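Local atomic coordinates of glutamine--tRNA ligase (Saccharomyces cerevisiae, PDB entry 3TL4), a protein that attaches glutamine to tRNA(Gln) at the expense of ATP, this chain being the appended N-terminal tRNA-binding domain of the enzyme. Residues Q9-V14 against D32-L37; K36-T41 against Y45-S50; H56-F61 against E71-G76; I115-D120 against K159-R164. One frame throughout, in Å; residues are numbered along the deposited sequence.

Interaction 1 (Q9-V14 against D32-L37); sequences QLFSQV and DSLYKL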
# COMPACT_ATOMS: atom_id res chain seq x y z
N GLN A 9 11.25 12.85 22.12
CA GLN A 9 10.51 12.27 23.22
C GLN A 9 9.21 11.60 22.74
O GLN A 9 8.94 10.45 23.07
CB GLN A 9 10.22 13.33 24.29
CG GLN A 9 10.34 12.83 25.72
CD GLN A 9 10.28 13.96 26.74
OE1 GLN A 9 9.22 14.26 27.30
NE2 GLN A 9 11.43 14.59 26.99
N LEU A 10 8.42 12.32 21.95
CA LEU A 10 7.14 11.81 21.47
C LEU A 10 7.29 10.55 20.62
O LEU A 10 6.57 9.58 20.81
CB LEU A 10 6.39 12.88 20.68
CG LEU A 10 5.09 12.45 20.01
CD1 LEU A 10 4.08 11.99 21.06
CD2 LEU A 10 4.52 13.58 19.16
N PHE A 11 8.23 10.59 19.69
CA PHE A 11 8.43 9.51 18.72
C PHE A 11 8.84 8.21 19.37
O PHE A 11 8.37 7.14 18.98
CB PHE A 11 9.49 9.91 17.69
CG PHE A 11 9.09 11.08 16.83
CD1 PHE A 11 7.78 11.54 16.82
CD2 PHE A 11 10.02 11.73 16.04
CE1 PHE A 11 7.40 12.62 16.03
CE2 PHE A 11 9.65 12.81 15.24
CZ PHE A 11 8.34 13.25 15.24
N SER A 12 9.73 8.28 20.35
CA SER A 12 10.17 7.07 21.03
C SER A 12 9.10 6.60 22.01
O SER A 12 9.04 5.41 22.34
CB SER A 12 11.50 7.29 21.74
OG SER A 12 11.37 8.31 22.70
N GLN A 13 8.25 7.52 22.46
CA GLN A 13 7.14 7.16 23.33
C GLN A 13 6.05 6.39 22.59
O GLN A 13 5.40 5.53 23.18
CB GLN A 13 6.55 8.40 24.00
CG GLN A 13 7.40 8.89 25.15
CD GLN A 13 7.11 10.33 25.52
OE1 GLN A 13 6.33 11.01 24.85
NE2 GLN A 13 7.75 10.81 26.59
N VAL A 14 5.84 6.71 21.32
CA VAL A 14 4.90 5.95 20.50
C VAL A 14 5.57 4.66 19.99
O VAL A 14 4.92 3.80 19.38
CB VAL A 14 4.28 6.81 19.37
CG1 VAL A 14 3.84 8.17 19.92
CG2 VAL A 14 5.22 6.99 18.22
N ASP A 32 8.06 17.61 11.70
CA ASP A 32 6.99 18.53 12.09
C ASP A 32 5.62 17.94 11.80
O ASP A 32 4.71 18.05 12.61
CB ASP A 32 7.11 19.88 11.37
CG ASP A 32 8.20 20.75 11.96
OD1 ASP A 32 8.42 20.66 13.19
OD2 ASP A 32 8.82 21.52 11.20
N SER A 33 5.46 17.35 10.61
CA SER A 33 4.19 16.75 10.23
C SER A 33 3.93 15.51 11.07
O SER A 33 2.81 15.30 11.55
CB SER A 33 4.15 16.38 8.74
OG SER A 33 4.56 17.46 7.92
N LEU A 34 4.96 14.69 11.27
CA LEU A 34 4.79 13.48 12.05
C LEU A 34 4.28 13.82 13.44
O LEU A 34 3.31 13.25 13.91
CB LEU A 34 6.09 12.67 12.12
CG LEU A 34 5.98 11.31 12.80
CD1 LEU A 34 4.83 10.52 12.22
CD2 LEU A 34 7.27 10.55 12.64
N TYR A 35 4.94 14.78 14.09
CA TYR A 35 4.52 15.28 15.40
C TYR A 35 3.04 15.70 15.41
O TYR A 35 2.26 15.24 16.25
CB TYR A 35 5.40 16.46 15.82
CG TYR A 35 5.20 16.93 17.25
CD1 TYR A 35 4.28 17.92 17.57
CD2 TYR A 35 5.95 16.38 18.29
CE1 TYR A 35 4.10 18.34 18.88
CE2 TYR A 35 5.77 16.79 19.60
CZ TYR A 35 4.85 17.77 19.89
OH TYR A 35 4.68 18.17 21.20
N LYS A 36 2.66 16.57 14.48
CA LYS A 36 1.29 17.07 14.46
C LYS A 36 0.28 15.96 14.16
O LYS A 36 -0.80 15.93 14.73
CB LYS A 36 1.11 18.25 13.50
CG LYS A 36 0.41 17.89 12.18
CD LYS A 36 0.17 19.12 11.27
CE LYS A 36 -0.24 18.72 9.84
NZ LYS A 36 -1.70 18.43 9.68
N LEU A 37 0.64 15.05 13.26
CA LEU A 37 -0.22 13.91 12.94
C LEU A 37 -0.41 13.00 14.16
O LEU A 37 -1.54 12.65 14.51
CB LEU A 37 0.33 13.12 11.74
CG LEU A 37 0.39 13.86 10.40
CD1 LEU A 37 1.22 13.10 9.37
CD2 LEU A 37 -1.00 14.20 9.85

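Interaction 2 (K36-T41 against Y45-S50); sequences KLIKET and YQWNKS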
# COMPACT_ATOMS: atom_id res chain seq x y z
N LYS A 36 2.66 16.57 14.48
CA LYS A 36 1.29 17.07 14.46
C LYS A 36 0.28 15.96 14.16
O LYS A 36 -0.80 15.93 14.73
CB LYS A 36 1.11 18.25 13.50
CG LYS A 36 0.41 17.89 12.18
CD LYS A 36 0.17 19.12 11.27
CE LYS A 36 -0.24 18.72 9.84
NZ LYS A 36 -1.70 18.43 9.68
N LEU A 37 0.64 15.05 13.26
CA LEU A 37 -0.22 13.91 12.94
C LEU A 37 -0.41 13.00 14.16
O LEU A 37 -1.54 12.65 14.51
CB LEU A 37 0.33 13.12 11.74
CG LEU A 37 0.39 13.86 10.40
CD1 LEU A 37 1.22 13.10 9.37
CD2 LEU A 37 -1.00 14.20 9.85
N ILE A 38 0.68 12.61 14.81
CA ILE A 38 0.59 11.84 16.05
C ILE A 38 -0.26 12.53 17.15
O ILE A 38 -0.96 11.86 17.91
CB ILE A 38 1.98 11.50 16.61
CG1 ILE A 38 2.69 10.50 15.71
CG2 ILE A 38 1.86 10.95 18.02
CD1 ILE A 38 4.08 10.14 16.17
N LYS A 39 -0.20 13.85 17.23
CA LYS A 39 -0.91 14.58 18.28
C LYS A 39 -2.42 14.68 18.07
O LYS A 39 -3.15 15.02 18.99
CB LYS A 39 -0.31 15.98 18.48
CG LYS A 39 1.04 16.00 19.16
CD LYS A 39 0.93 15.64 20.64
CE LYS A 39 2.19 16.06 21.39
NZ LYS A 39 2.15 15.76 22.85
N GLU A 40 -2.90 14.40 16.85
CA GLU A 40 -4.33 14.41 16.58
C GLU A 40 -4.93 12.99 16.59
O GLU A 40 -5.89 12.70 15.88
CB GLU A 40 -4.68 15.20 15.30
CG GLU A 40 -3.97 14.77 14.01
CD GLU A 40 -4.26 15.73 12.85
OE1 GLU A 40 -5.09 16.65 13.02
OE2 GLU A 40 -3.67 15.56 11.75
N THR A 41 -4.33 12.13 17.41
CA THR A 41 -4.86 10.80 17.69
C THR A 41 -5.12 10.77 19.19
O THR A 41 -4.48 11.51 19.95
CB THR A 41 -3.83 9.68 17.39
OG1 THR A 41 -2.66 9.88 18.18
CG2 THR A 41 -3.45 9.65 15.92
N TYR A 45 -4.37 5.94 22.64
CA TYR A 45 -4.17 5.03 21.51
C TYR A 45 -2.80 4.38 21.60
O TYR A 45 -1.82 5.02 22.00
CB TYR A 45 -4.37 5.73 20.16
CG TYR A 45 -4.01 4.81 19.01
CD1 TYR A 45 -4.87 3.80 18.61
CD2 TYR A 45 -2.79 4.92 18.37
CE1 TYR A 45 -4.54 2.94 17.59
CE2 TYR A 45 -2.45 4.07 17.35
CZ TYR A 45 -3.32 3.08 16.96
OH TYR A 45 -2.98 2.22 15.94
N GLN A 46 -2.73 3.10 21.23
CA GLN A 46 -1.50 2.32 21.32
C GLN A 46 -0.94 2.02 19.94
O GLN A 46 -1.49 1.20 19.20
CB GLN A 46 -1.74 1.01 22.07
CG GLN A 46 -2.01 1.18 23.56
CD GLN A 46 -2.27 -0.15 24.27
OE1 GLN A 46 -2.60 -1.15 23.64
NE2 GLN A 46 -2.11 -0.15 25.59
N TRP A 47 0.17 2.66 19.60
CA TRP A 47 0.76 2.49 18.28
C TRP A 47 1.34 1.09 18.12
O TRP A 47 1.59 0.40 19.10
CB TRP A 47 1.83 3.56 18.04
CG TRP A 47 1.26 4.93 17.96
CD1 TRP A 47 1.08 5.81 19.00
CD2 TRP A 47 0.78 5.59 16.79
NE1 TRP A 47 0.51 6.97 18.54
CE2 TRP A 47 0.32 6.86 17.18
CE3 TRP A 47 0.69 5.23 15.44
CZ2 TRP A 47 -0.22 7.78 16.27
CZ3 TRP A 47 0.15 6.13 14.54
CH2 TRP A 47 -0.29 7.39 14.96
N ASN A 48 1.54 0.66 16.88
CA ASN A 48 2.28 -0.57 16.62
C ASN A 48 3.18 -0.37 15.40
O ASN A 48 3.20 0.71 14.82
CB ASN A 48 1.34 -1.77 16.41
CG ASN A 48 0.35 -1.55 15.29
OD1 ASN A 48 0.73 -1.37 14.13
ND2 ASN A 48 -0.93 -1.54 15.64
N LYS A 49 3.92 -1.41 15.02
CA LYS A 49 4.88 -1.30 13.93
C LYS A 49 4.20 -0.87 12.65
O LYS A 49 4.72 -0.05 11.89
CB LYS A 49 5.63 -2.62 13.74
CG LYS A 49 6.71 -2.57 12.68
CD LYS A 49 7.71 -3.72 12.83
CE LYS A 49 7.09 -5.07 12.52
NZ LYS A 49 6.83 -5.24 11.07
N SER A 50 3.01 -1.41 12.42
CA SER A 50 2.23 -1.12 11.23
C SER A 50 1.75 0.34 11.15
O SER A 50 1.99 1.03 10.16
CB SER A 50 1.04 -2.09 11.13
OG SER A 50 0.15 -1.73 10.09

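Interaction 3 (H56-F61 against E71-G76); sequences HNLASF and ELIVNG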
# COMPACT_ATOMS: atom_id res chain seq x y z
N HIS A 56 4.19 7.49 9.40
CA HIS A 56 5.41 8.04 8.84
C HIS A 56 5.33 8.22 7.32
O HIS A 56 5.75 9.24 6.78
CB HIS A 56 6.64 7.22 9.21
CG HIS A 56 7.92 7.89 8.84
ND1 HIS A 56 8.93 7.27 8.14
CD2 HIS A 56 8.36 9.16 9.06
CE1 HIS A 56 9.92 8.11 7.95
NE2 HIS A 56 9.60 9.27 8.49
N ASN A 57 4.78 7.23 6.62
CA ASN A 57 4.45 7.40 5.21
C ASN A 57 3.67 8.68 4.99
O ASN A 57 4.01 9.49 4.12
CB ASN A 57 3.57 6.26 4.69
CG ASN A 57 4.33 4.97 4.49
OD1 ASN A 57 3.73 3.89 4.49
ND2 ASN A 57 5.65 5.06 4.29
N LEU A 58 2.61 8.86 5.76
CA LEU A 58 1.75 10.03 5.61
C LEU A 58 2.54 11.30 5.83
O LEU A 58 2.37 12.27 5.09
CB LEU A 58 0.57 9.99 6.57
CG LEU A 58 -0.34 11.22 6.48
CD1 LEU A 58 -0.80 11.45 5.02
CD2 LEU A 58 -1.53 11.06 7.39
N ALA A 59 3.38 11.30 6.87
CA ALA A 59 4.19 12.46 7.19
C ALA A 59 5.13 12.75 6.04
O ALA A 59 5.42 13.92 5.74
CB ALA A 59 4.97 12.23 8.46
N SER A 60 5.61 11.70 5.39
CA SER A 60 6.58 11.88 4.31
C SER A 60 5.89 12.46 3.06
O SER A 60 6.55 13.09 2.22
CB SER A 60 7.33 10.57 4.02
OG SER A 60 6.59 9.73 3.15
N PHE A 61 4.57 12.26 2.95
CA PHE A 61 3.77 12.84 1.87
C PHE A 61 3.44 14.31 2.16
O PHE A 61 3.50 15.15 1.27
CB PHE A 61 2.46 12.09 1.74
CG PHE A 61 2.60 10.66 1.35
CD1 PHE A 61 3.57 10.27 0.44
CD2 PHE A 61 1.77 9.71 1.88
CE1 PHE A 61 3.70 8.96 0.08
CE2 PHE A 61 1.88 8.39 1.53
CZ PHE A 61 2.84 8.01 0.63
N GLU A 71 -6.63 14.73 9.41
CA GLU A 71 -7.05 13.81 10.46
C GLU A 71 -7.93 12.67 9.94
O GLU A 71 -8.09 11.65 10.61
CB GLU A 71 -7.78 14.56 11.59
CG GLU A 71 -9.17 15.09 11.22
CD GLU A 71 -9.16 16.45 10.52
OE1 GLU A 71 -8.07 17.04 10.30
OE2 GLU A 71 -10.26 16.94 10.18
N LEU A 72 -8.51 12.84 8.77
CA LEU A 72 -9.31 11.77 8.19
C LEU A 72 -8.39 10.61 7.86
O LEU A 72 -8.70 9.46 8.14
CB LEU A 72 -10.01 12.24 6.92
CG LEU A 72 -11.14 13.24 7.05
CD1 LEU A 72 -11.58 13.66 5.65
CD2 LEU A 72 -12.30 12.63 7.83
N ILE A 73 -7.25 10.93 7.25
CA ILE A 73 -6.25 9.91 6.94
C ILE A 73 -5.69 9.26 8.21
O ILE A 73 -5.60 8.04 8.30
CB ILE A 73 -5.08 10.49 6.12
CG1 ILE A 73 -5.61 11.50 5.09
CG2 ILE A 73 -4.27 9.38 5.47
CD1 ILE A 73 -4.51 12.10 4.20
N VAL A 74 -5.32 10.07 9.19
CA VAL A 74 -4.84 9.53 10.45
C VAL A 74 -5.85 8.59 11.12
O VAL A 74 -5.50 7.48 11.56
CB VAL A 74 -4.43 10.64 11.42
CG1 VAL A 74 -4.10 10.04 12.78
CG2 VAL A 74 -3.23 11.42 10.86
N ASN A 75 -7.11 9.01 11.21
CA ASN A 75 -8.14 8.16 11.80
C ASN A 75 -8.29 6.84 11.03
O ASN A 75 -8.51 5.79 11.62
CB ASN A 75 -9.48 8.89 11.86
CG ASN A 75 -9.46 10.10 12.78
OD1 ASN A 75 -8.73 10.14 13.78
ND2 ASN A 75 -10.27 11.10 12.45
N GLY A 76 -8.16 6.92 9.71
CA GLY A 76 -8.22 5.74 8.87
C GLY A 76 -7.08 4.79 9.16
O GLY A 76 -7.27 3.57 9.22

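Interaction 4 (I115-D120 against K159-R164); sequences IEITED and KWADPR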
# COMPACT_ATOMS: atom_id res chain seq x y z
N ILE A 115 -12.31 -3.05 0.42
CA ILE A 115 -12.05 -3.92 -0.71
C ILE A 115 -11.14 -5.06 -0.28
O ILE A 115 -9.99 -4.83 0.11
CB ILE A 115 -11.34 -3.17 -1.85
CG1 ILE A 115 -12.15 -1.94 -2.26
CG2 ILE A 115 -11.09 -4.10 -3.04
CD1 ILE A 115 -13.48 -2.28 -2.89
N GLU A 116 -11.66 -6.29 -0.33
CA GLU A 116 -10.81 -7.47 -0.18
C GLU A 116 -10.93 -8.43 -1.36
O GLU A 116 -11.94 -9.12 -1.52
CB GLU A 116 -11.07 -8.21 1.13
CG GLU A 116 -10.11 -9.39 1.30
CD GLU A 116 -10.37 -10.21 2.55
OE1 GLU A 116 -10.45 -9.62 3.65
OE2 GLU A 116 -10.50 -11.46 2.43
N ILE A 117 -9.88 -8.47 -2.18
CA ILE A 117 -9.80 -9.40 -3.29
C ILE A 117 -9.30 -10.76 -2.81
O ILE A 117 -8.20 -10.88 -2.28
CB ILE A 117 -8.83 -8.87 -4.35
CG1 ILE A 117 -9.03 -7.37 -4.55
CG2 ILE A 117 -8.98 -9.64 -5.65
CD1 ILE A 117 -10.38 -7.01 -5.07
N THR A 118 -10.13 -11.78 -3.00
CA THR A 118 -9.82 -13.12 -2.52
C THR A 118 -8.88 -13.84 -3.47
O THR A 118 -8.78 -13.47 -4.64
CB THR A 118 -11.09 -13.96 -2.38
OG1 THR A 118 -11.70 -14.12 -3.66
CG2 THR A 118 -12.09 -13.28 -1.46
N GLU A 119 -8.19 -14.87 -2.99
CA GLU A 119 -7.38 -15.71 -3.87
C GLU A 119 -8.21 -16.14 -5.09
O GLU A 119 -7.70 -16.24 -6.21
CB GLU A 119 -6.86 -16.94 -3.13
CG GLU A 119 -6.80 -18.17 -4.03
CD GLU A 119 -6.23 -19.41 -3.35
OE1 GLU A 119 -5.97 -19.37 -2.13
OE2 GLU A 119 -6.03 -20.42 -4.06
N ASP A 120 -9.49 -16.42 -4.88
CA ASP A 120 -10.35 -16.89 -5.95
C ASP A 120 -10.58 -15.81 -7.01
O ASP A 120 -10.66 -16.10 -8.20
CB ASP A 120 -11.67 -17.34 -5.36
CG ASP A 120 -12.34 -18.38 -6.19
OD1 ASP A 120 -11.97 -19.57 -6.06
OD2 ASP A 120 -13.24 -18.03 -6.99
N LYS A 159 -5.57 -3.66 -8.25
CA LYS A 159 -4.90 -2.56 -7.56
C LYS A 159 -4.81 -2.78 -6.06
O LYS A 159 -3.77 -2.55 -5.45
CB LYS A 159 -5.63 -1.25 -7.84
CG LYS A 159 -5.03 -0.06 -7.09
CD LYS A 159 -5.77 1.23 -7.42
CE LYS A 159 -4.94 2.45 -7.02
NZ LYS A 159 -5.70 3.72 -7.17
N TRP A 160 -5.92 -3.21 -5.46
CA TRP A 160 -5.99 -3.35 -4.00
C TRP A 160 -5.72 -4.76 -3.50
O TRP A 160 -5.77 -5.01 -2.29
CB TRP A 160 -7.35 -2.87 -3.50
CG TRP A 160 -7.64 -1.45 -3.89
CD1 TRP A 160 -8.66 -1.01 -4.69
CD2 TRP A 160 -6.89 -0.29 -3.53
NE1 TRP A 160 -8.61 0.35 -4.82
CE2 TRP A 160 -7.53 0.82 -4.13
CE3 TRP A 160 -5.75 -0.08 -2.75
CZ2 TRP A 160 -7.05 2.12 -3.97
CZ3 TRP A 160 -5.28 1.21 -2.60
CH2 TRP A 160 -5.93 2.30 -3.21
N ALA A 161 -5.43 -5.68 -4.41
CA ALA A 161 -5.12 -7.07 -4.04
C ALA A 161 -3.73 -7.21 -3.43
O ALA A 161 -2.83 -6.41 -3.72
CB ALA A 161 -5.27 -8.01 -5.27
N ASP A 162 -3.56 -8.21 -2.57
CA ASP A 162 -2.25 -8.55 -2.00
C ASP A 162 -1.40 -9.22 -3.08
O ASP A 162 -1.74 -10.29 -3.55
CB ASP A 162 -2.43 -9.47 -0.79
CG ASP A 162 -1.10 -9.96 -0.21
OD1 ASP A 162 -0.03 -9.45 -0.60
OD2 ASP A 162 -1.15 -10.87 0.65
N PRO A 163 -0.30 -8.57 -3.46
CA PRO A 163 0.51 -9.00 -4.62
C PRO A 163 1.39 -10.21 -4.34
O PRO A 163 2.11 -10.65 -5.24
CB PRO A 163 1.39 -7.77 -4.90
CG PRO A 163 1.52 -7.09 -3.58
CD PRO A 163 0.21 -7.33 -2.84
N ARG A 164 1.33 -10.75 -3.13
CA ARG A 164 2.11 -11.94 -2.82
C ARG A 164 1.39 -13.18 -3.33
O ARG A 164 1.98 -14.26 -3.44
CB ARG A 164 2.37 -12.03 -1.32
CG ARG A 164 3.37 -11.00 -0.82
CD ARG A 164 3.44 -11.00 0.69
NE ARG A 164 2.14 -10.69 1.28
CZ ARG A 164 1.90 -10.69 2.59
NH1 ARG A 164 2.86 -10.99 3.44
NH2 ARG A 164 0.69 -10.39 3.04
O HOH W 1 -7.82 -7.10 -0.90

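Interaction 1 (Q9-V14 against D32-L37)
L10 and F11 meet L34 and Y35 where two helices of the all-helical tRNA-binding domain, 4-13 and 28-39, pack at a slant, their short segments crossing at 61° with axes 10.6 Å apart. No hydrogen bond crosses the two segments; the side chains meet by apolar packing. F11 carries the inner half: L34 CD2 sits over one face of its ring, 4.0 Å from the centroid and displaced toward the rim, a CH-pi contact. L34 CG also reaches F11 CE1 at 3.8 Å. A flat ring suits this place because it offers a broad face to the branched leucine while its thin edge points at the backbone of helix 28-39. L34 swings its branch to the ring with CG anti to the backbone N (chi1 -174°). The outer half belongs to L10, whose CD2 touches the Y35 ring near CD2 and CE2, the two side chains crossing at about a right angle. Behind this first shell, F11 rests on S31, I38 and F16, while V55 and A59 of helix 49-62 back L34. With an alanine in place of F11, L34 would probably lose the ring beneath its CD2 and a gap would probably open between the two helices. The closest approach is tight, L10 CD2 to Y35 CD2 at 3.3 Å, whereas F11 CE1 meets Y35 N edge-on, in the ring plane, at 3.8 Å.

Interaction 2 (K36-T41 against Y45-S50)
The side chain of W47 leaves its backbone with CG anti to the carbonyl carbon (chi1 -66°), which carries the six-membered part of the indole to I38 and T41. T41 answers with OG1 held between its own backbone N and carbonyl carbon (chi1 59°), leaving CG2 to share the indole. Both T41 OG1 and T41 CG2 lie 3.7 Å from W47 CZ2, and I38 CG1 comes to 4.0 Å from the same atom. Threonine suits the turn after helix 28-39 because it has two ends: its methyl packs on the indole while OG1 gives I38 O a side-chain donor at 2.6 Å. A valine in its place would probably leave I38 O without its hydroxyl donor and the turn less firmly closed. Y45 sets the edge of its ring above one indole face, CE2 lying 3.6 Å over the W47 plane. N48 then starts helix 49-62 as its N-cap. The contact thus closes the short link between helices 28-39 and 49-62: R52 and V55 of the latter touch W47, as does V14 from the loop following helix 4-13, and V74 of helix 70-78 covers T41.

Interaction 3 (H56-F61 against E71-G76)
L58 lays its branched end against I73 and V74, and hydrophobic packing makes up the whole contact across these two helices. L58 CD2 carries most of it, lying 3.7 Å from I73 CG2 and 3.9 Å from V74 CG2. The other methyl turns to the far end of the isoleucine, L58 CD1 standing 3.9 Å from I73 CD1. With CG anti to its backbone N (chi1 178°), L58 extends from its helix far enough for both methyls to arrive together. Leucine suits the place because one methyl can touch both neighbours while the other runs along the isoleucine, and the beta-branched I73 and V74 offer methyls close to their own backbone, giving helix 70-78 a firm surface. All three side chains are buried.

Hydrogen bonding runs within the helices, not between them. On helix 49-62, N57 O is gripped twice: S60 OG donates to it at 2.8 Å, and F61 N donates at 3.1 Å. The serine hydroxyl thereby folds back on its own helix. The same oxygen also lies above one face of the F61 ring, offset toward its rim.

Two more helices close in on L58. F92 of helix 85-98 touches L58 and meets F61 ring to ring, V95 of that helix packs on I73, and L37 of helix 28-39 touches both L58 and V74. The leucine is therefore a hub in a small core shared by four helices, the kind of apolar centre on which a compact helical bundle is built, here in the N-terminal part of the tRNA-binding domain.

Interaction 4 (I115-D120 against K159-R164)
I115 and I117 pack on W160 and A161 where the extended lead-in to helix 119-132 of the tRNA-binding domain passes the loop before helix 166-178. The nearest CA atoms are those of I117 and A161, 5.3 Å apart. Alanine suits this pass, since its single methyl lets the two backbones come near: I117 CB lies 3.8 Å from A161 CB, and CG1 of the same isoleucine covers the methyl as well. I117 CG1 stands anti to the carbonyl carbon and beside the backbone N (chi1 -42°), close enough to be part of that cover. Further out, I115 CG2 touches W160 CB at 4.0 Å. The tryptophan's indole is not consumed by this pair: K159 CG lies over the centre of one face, and L86, Q87 and A90 of helix 85-98 touch the W160 side chain.

No direct hydrogen bond links the segments, and a water does that work. It accepts from I117 N at 2.8 Å and donates to I115 O and W160 O, so that one molecule serves polar backbone groups of both segments.

Each segment is also braced from within. T118 is the N-cap of helix 119-132, its OG1 accepting from Q121 N. D162 forms an Asx turn, OD1 accepting from R164 N, and its carboxylate is gripped side-on by the guanidinium of R164. In that salt bridge NE takes OD1 through the syn lone pair, nearly in the guanidinium plane, while R164 NH2 reaches D162 OD2 at 3.1 Å from above the carboxylate plane.

In the fold
Interactions 1, 2 and 3 form one continuous body of packed helices. Interaction 1 and interaction 2 share K36 and L37, their centres about 8 Å apart, and V14 CB touches W47 CD1 at 3.4 Å. Interaction 3 lies about 10 Å from interaction 2 and about 12 Å from interaction 1, centre to centre, joined to the former where E40 packs on E71 and to the latter where L37 CD1 meets A59 CA. Interaction 4 stands apart on the opposite side of the chain's centre, about 23 Å from interaction 3 and about 32 Å from interaction 1 between centres. Helix 85-98 bridges the distance, meeting L58 and I73 as well as W160. All four contacts concern the shape of the tRNA-binding part.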